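Local coordinates for protein beta-galactosidase (Trichoderma reesei, PDB 3OG2) that probably hydrolyses terminal non-reducing beta-D-galactose residues from beta-D-galactosides, as a glycosylated enzyme of glycoside hydrolase family 35, at residues D666-I671 / A882-Y887; P916-L921 / A959-E964. All blocks are in the same frame, centred on the assembly; numbering follows the deposited sequence.

Interaction 1 of 2, residues D666-I671 / A882-Y887; sequences DSLPEI and AGIAFY
The carboxylate of Asp666 stands beside the carbonyl of Ile884, and three groups gather round it. Leu668 N reaches OD1 from above the carboxylate plane, water 1 gives a hydrogen to the same OD1, and OD2 forms a salt bridge with Arg672. The bond from Leu668 N to Asp666 OD1 (2.8 Å) closes an Asx turn at the point where the edge strand 663-666 of a five-stranded antiparallel sheet ends. Asp666 CG lies anti to its backbone N (chi1 -174°), beside the carbonyl carbon, and from there the carboxylate takes the N-H two residues on. Asp666 and Ala885 form an antiparallel non-hydrogen-bonded pair, their side chains on one face of the sheet. Beyond it, Ser667 N donates to Ile884 O at 2.7 Å, tilted 29° out of the carbonyl plane. OD1 of Asp666 and O of Ile884, both acceptors, lie 3.4 Å apart; water 1 bridges OD1 to the backbone N of Ile884 and thereby ties the turn to the strand a second time. On the other face, Ile884 CG2 packs against Ser667 CB at 4.0 Å, while Ser667 OG is satisfied by Phe847 N. Phe886 meets Ser667 through its CB, while its ring stacks with that of Phe847. At phi 154° a side chain on Gly883 would run into the carbonyl O of Ala882, which leaves room only for a hydrogen. The two methyls of Leu668 meet different residues of the strand: CD1 lies 4.3 Å from Ile884 CD1, and CD2 4.2 Å from Gly883 CA.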
# COMPACT_ATOMS: atom_id res chain seq x y z
N ASP A 666 27.93 22.83 7.27
CA ASP A 666 28.62 21.59 7.71
C ASP A 666 27.76 20.86 8.70
O ASP A 666 27.34 21.45 9.70
CB ASP A 666 29.93 22.02 8.33
CG ASP A 666 30.83 20.84 8.70
OD1 ASP A 666 30.49 19.65 8.57
OD2 ASP A 666 31.97 21.15 9.11
N SER A 667 27.49 19.59 8.41
CA SER A 667 26.71 18.83 9.35
C SER A 667 27.54 17.77 10.06
O SER A 667 26.99 16.82 10.61
CB SER A 667 25.50 18.20 8.67
OG SER A 667 24.62 17.58 9.65
N LEU A 668 28.86 17.96 10.10
CA LEU A 668 29.69 17.19 11.02
C LEU A 668 30.64 18.12 11.77
O LEU A 668 31.88 17.96 11.78
CB LEU A 668 30.39 16.09 10.23
CG LEU A 668 30.95 14.94 11.09
CD1 LEU A 668 29.86 14.14 11.81
CD2 LEU A 668 31.83 14.04 10.18
N PRO A 669 30.11 19.13 12.47
CA PRO A 669 30.98 20.02 13.25
C PRO A 669 31.66 19.29 14.41
O PRO A 669 32.63 19.78 14.96
CB PRO A 669 30.01 21.04 13.81
CG PRO A 669 28.69 20.32 13.91
CD PRO A 669 28.67 19.50 12.63
N GLU A 670 31.15 18.09 14.74
CA GLU A 670 31.67 17.30 15.85
C GLU A 670 33.16 17.05 15.70
O GLU A 670 33.86 16.88 16.71
CB GLU A 670 31.00 15.91 15.86
CG GLU A 670 29.54 15.97 16.26
CD GLU A 670 28.54 16.27 15.19
OE1 GLU A 670 28.91 16.68 14.06
OE2 GLU A 670 27.31 16.09 15.41
N ILE A 671 33.67 16.95 14.46
CA ILE A 671 35.05 16.51 14.30
C ILE A 671 36.01 17.69 14.33
O ILE A 671 37.23 17.47 14.27
CB ILE A 671 35.26 15.70 12.99
CG1 ILE A 671 34.92 16.51 11.74
CG2 ILE A 671 34.51 14.38 13.04
CD1 ILE A 671 35.39 15.88 10.45
N ALA A 882 35.80 13.14 3.14
CA ALA A 882 34.74 12.44 3.87
C ALA A 882 34.07 13.41 4.83
O ALA A 882 34.68 14.27 5.46
CB ALA A 882 35.28 11.23 4.64
N GLY A 883 32.75 13.27 5.03
CA GLY A 883 32.10 14.20 5.95
C GLY A 883 30.64 14.30 5.56
O GLY A 883 30.10 13.50 4.79
N ILE A 884 29.95 15.27 6.15
CA ILE A 884 28.49 15.36 5.98
C ILE A 884 28.14 16.83 5.86
O ILE A 884 28.49 17.64 6.76
CB ILE A 884 27.69 14.71 7.15
CG1 ILE A 884 28.19 13.30 7.45
CG2 ILE A 884 26.20 14.74 6.80
CD1 ILE A 884 27.47 12.60 8.58
N ALA A 885 27.46 17.19 4.78
CA ALA A 885 27.01 18.56 4.60
C ALA A 885 25.51 18.59 4.40
O ALA A 885 24.96 17.61 3.93
CB ALA A 885 27.61 19.16 3.33
N PHE A 886 24.87 19.68 4.75
CA PHE A 886 23.45 19.78 4.47
C PHE A 886 23.21 21.01 3.59
O PHE A 886 23.80 22.06 3.85
CB PHE A 886 22.67 19.90 5.81
CG PHE A 886 21.19 20.13 5.56
CD1 PHE A 886 20.40 19.17 4.97
CD2 PHE A 886 20.60 21.33 5.96
CE1 PHE A 886 19.05 19.38 4.76
CE2 PHE A 886 19.24 21.56 5.72
CZ PHE A 886 18.44 20.57 5.12
N TYR A 887 22.37 20.83 2.61
CA TYR A 887 22.06 21.83 1.61
C TYR A 887 20.59 22.18 1.65
O TYR A 887 19.74 21.29 1.69
CB TYR A 887 22.40 21.31 0.23
CG TYR A 887 23.87 20.96 0.05
CD1 TYR A 887 24.37 19.69 0.29
CD2 TYR A 887 24.75 21.97 -0.36
CE1 TYR A 887 25.71 19.43 0.11
CE2 TYR A 887 26.09 21.70 -0.54
CZ TYR A 887 26.58 20.42 -0.31
OH TYR A 887 27.91 20.11 -0.46
O HOH W 1 31.69 17.44 7.16

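Interaction 2 of 2, residues P916-L921 / A959-E964; sequences PYRALL and ALWALE
Ala959 and Leu920 form an antiparallel hydrogen-bonded pair: Ala959 N donates to Leu920 O at 2.9 Å, Leu920 N returns a bond to Ala959 O, and their CB atoms touch. Ala959 O also receives a close CA-H...O contact from Ala919. Leu960 points to the opposite face, where its CD1 presses obliquely on the Tyr917 ring, 3.3 Å from CD2. Tyr917 CG, set between its backbone N and carbonyl carbon (chi1 67°), lies 3.7 Å from Leu960 CD1, and the two side chains cross at about a right angle. Trp961 pairs with Arg918 through two backbone bonds, Trp961 N to Arg918 O and Arg918 N to Trp961 O. The two side chains run side by side, and Arg918 CD makes a CH-pi contact over the six-membered ring, 4.2 Å from its centroid. The guanidinium, its plane 67° from the ring, goes on to a salt bridge with Asp783, while Trp961 NE1 bonds to Ser741. Ala962 faces Tyr917 in a non-hydrogen-bonded pair. Leu963 N keeps a weak bond to Pro916 O (3.3 Å), and its CD2 lies over the same indole face as Arg918 CD, both toward the rim. At Glu964, water 2 links the backbone N to Pro916 O; the side chain crosses the proline at about a right angle, its carboxylate against CG and CD, with OE1 3.4 Å from Pro916 CD and salt-bridged to Arg966. An alanine here would probably open a gap beside Pro916 CG and CD and leave Arg966 without this carboxylate. In this sheet of the second all-beta domain, away from the galactose site, strand 953-962 lies between strands 883-894 and 917-923; strand 926-932 flanks the latter, and Phe908 of strand 900-908 packs on Tyr917 and Ala919.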
# COMPACT_ATOMS: atom_id res chain seq x y z
N PRO A 916 31.05 6.86 -3.41
CA PRO A 916 29.81 6.51 -2.72
C PRO A 916 29.33 7.56 -1.71
O PRO A 916 30.14 8.17 -1.00
CB PRO A 916 30.19 5.21 -1.98
CG PRO A 916 31.68 5.36 -1.79
CD PRO A 916 32.23 6.05 -3.01
N TYR A 917 28.00 7.76 -1.68
CA TYR A 917 27.45 8.67 -0.70
C TYR A 917 26.02 8.23 -0.34
O TYR A 917 25.40 7.47 -1.07
CB TYR A 917 27.43 10.12 -1.19
CG TYR A 917 26.51 10.43 -2.36
CD1 TYR A 917 26.91 10.18 -3.68
CD2 TYR A 917 25.27 10.99 -2.14
CE1 TYR A 917 26.07 10.47 -4.73
CE2 TYR A 917 24.43 11.28 -3.20
CZ TYR A 917 24.82 11.04 -4.48
OH TYR A 917 23.97 11.36 -5.51
N ARG A 918 25.63 8.81 0.80
CA ARG A 918 24.25 8.63 1.26
C ARG A 918 23.63 10.01 1.30
O ARG A 918 24.34 10.97 1.65
CB ARG A 918 24.19 7.96 2.65
CG ARG A 918 24.94 6.62 2.56
CD ARG A 918 25.06 5.95 3.91
NE ARG A 918 23.82 5.44 4.52
CZ ARG A 918 23.37 4.21 4.38
NH1 ARG A 918 24.02 3.34 3.59
NH2 ARG A 918 22.25 3.85 5.00
N ALA A 919 22.38 10.16 0.94
CA ALA A 919 21.75 11.47 1.01
C ALA A 919 20.37 11.30 1.65
O ALA A 919 19.73 10.22 1.58
CB ALA A 919 21.57 12.07 -0.40
N LEU A 920 19.92 12.34 2.30
CA LEU A 920 18.57 12.45 2.82
C LEU A 920 17.88 13.63 2.10
O LEU A 920 18.49 14.68 1.95
CB LEU A 920 18.56 12.71 4.32
CG LEU A 920 19.24 11.66 5.17
CD1 LEU A 920 19.40 12.16 6.59
CD2 LEU A 920 18.36 10.39 5.17
N LEU A 921 16.63 13.39 1.72
CA LEU A 921 15.83 14.40 1.04
C LEU A 921 14.78 14.94 2.02
O LEU A 921 14.04 14.12 2.58
CB LEU A 921 15.15 13.78 -0.20
CG LEU A 921 14.16 14.69 -0.91
CD1 LEU A 921 14.84 15.88 -1.59
CD2 LEU A 921 13.41 13.85 -1.95
N ALA A 959 20.82 16.27 2.50
CA ALA A 959 22.01 15.93 3.29
C ALA A 959 22.89 15.08 2.39
O ALA A 959 22.38 14.23 1.71
CB ALA A 959 21.65 15.19 4.59
N LEU A 960 24.19 15.34 2.47
CA LEU A 960 25.17 14.60 1.67
C LEU A 960 26.22 14.06 2.62
O LEU A 960 26.96 14.86 3.22
CB LEU A 960 25.78 15.56 0.62
CG LEU A 960 26.96 15.00 -0.17
CD1 LEU A 960 26.47 13.83 -1.00
CD2 LEU A 960 27.59 16.10 -1.01
N TRP A 961 26.31 12.75 2.72
CA TRP A 961 27.28 12.06 3.55
C TRP A 961 28.23 11.37 2.57
O TRP A 961 27.86 10.34 1.97
CB TRP A 961 26.57 11.11 4.52
CG TRP A 961 27.42 10.20 5.34
CD1 TRP A 961 28.79 10.07 5.48
CD2 TRP A 961 26.92 9.18 6.24
NE1 TRP A 961 29.13 9.08 6.37
CE2 TRP A 961 27.99 8.51 6.84
CE3 TRP A 961 25.60 8.81 6.54
CZ2 TRP A 961 27.82 7.46 7.76
CZ3 TRP A 961 25.41 7.78 7.45
CH2 TRP A 961 26.51 7.12 8.04
N ALA A 962 29.44 11.94 2.48
CA ALA A 962 30.48 11.36 1.62
C ALA A 962 31.22 10.31 2.45
O ALA A 962 31.75 10.63 3.54
CB ALA A 962 31.44 12.44 1.20
N LEU A 963 31.27 9.07 2.01
CA LEU A 963 31.78 7.98 2.80
C LEU A 963 33.28 7.77 2.65
O LEU A 963 33.85 7.08 3.49
CB LEU A 963 31.07 6.67 2.34
CG LEU A 963 29.59 6.63 2.73
CD1 LEU A 963 28.85 5.65 1.84
CD2 LEU A 963 29.47 6.26 4.20
N GLU A 964 33.89 8.27 1.57
CA GLU A 964 35.27 8.03 1.31
C GLU A 964 36.03 9.35 1.33
O GLU A 964 35.49 10.45 1.25
CB GLU A 964 35.43 7.30 -0.03
CG GLU A 964 34.88 5.86 0.12
CD GLU A 964 35.07 4.99 -1.09
OE1 GLU A 964 35.44 5.48 -2.19
OE2 GLU A 964 34.81 3.76 -0.94
O HOH W 2 32.70 9.16 -0.91

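Following the chain from the N terminus, residues 666-671 leave strand 663-666, and some 210 residues pass, including the five-stranded sheet that holds strands 713-720 and 740-744, before 882-887 returns to close interaction 1. Interaction 2 opens only afterwards and closes a much shorter excursion, with 37 residues between its segments, so the two stand in series and neither nests nor crosses. They meet in one antiparallel sheet, where strands 883-894 and 953-962 are neighbours: Ala885 O and Leu960 N, 2.8 Å apart, are probably hydrogen-bonded. Interaction 1 sets the end of edge strand 663-666 against strand 883-894, and interaction 2 pairs 953-962 with 917-923 further across the same sheet.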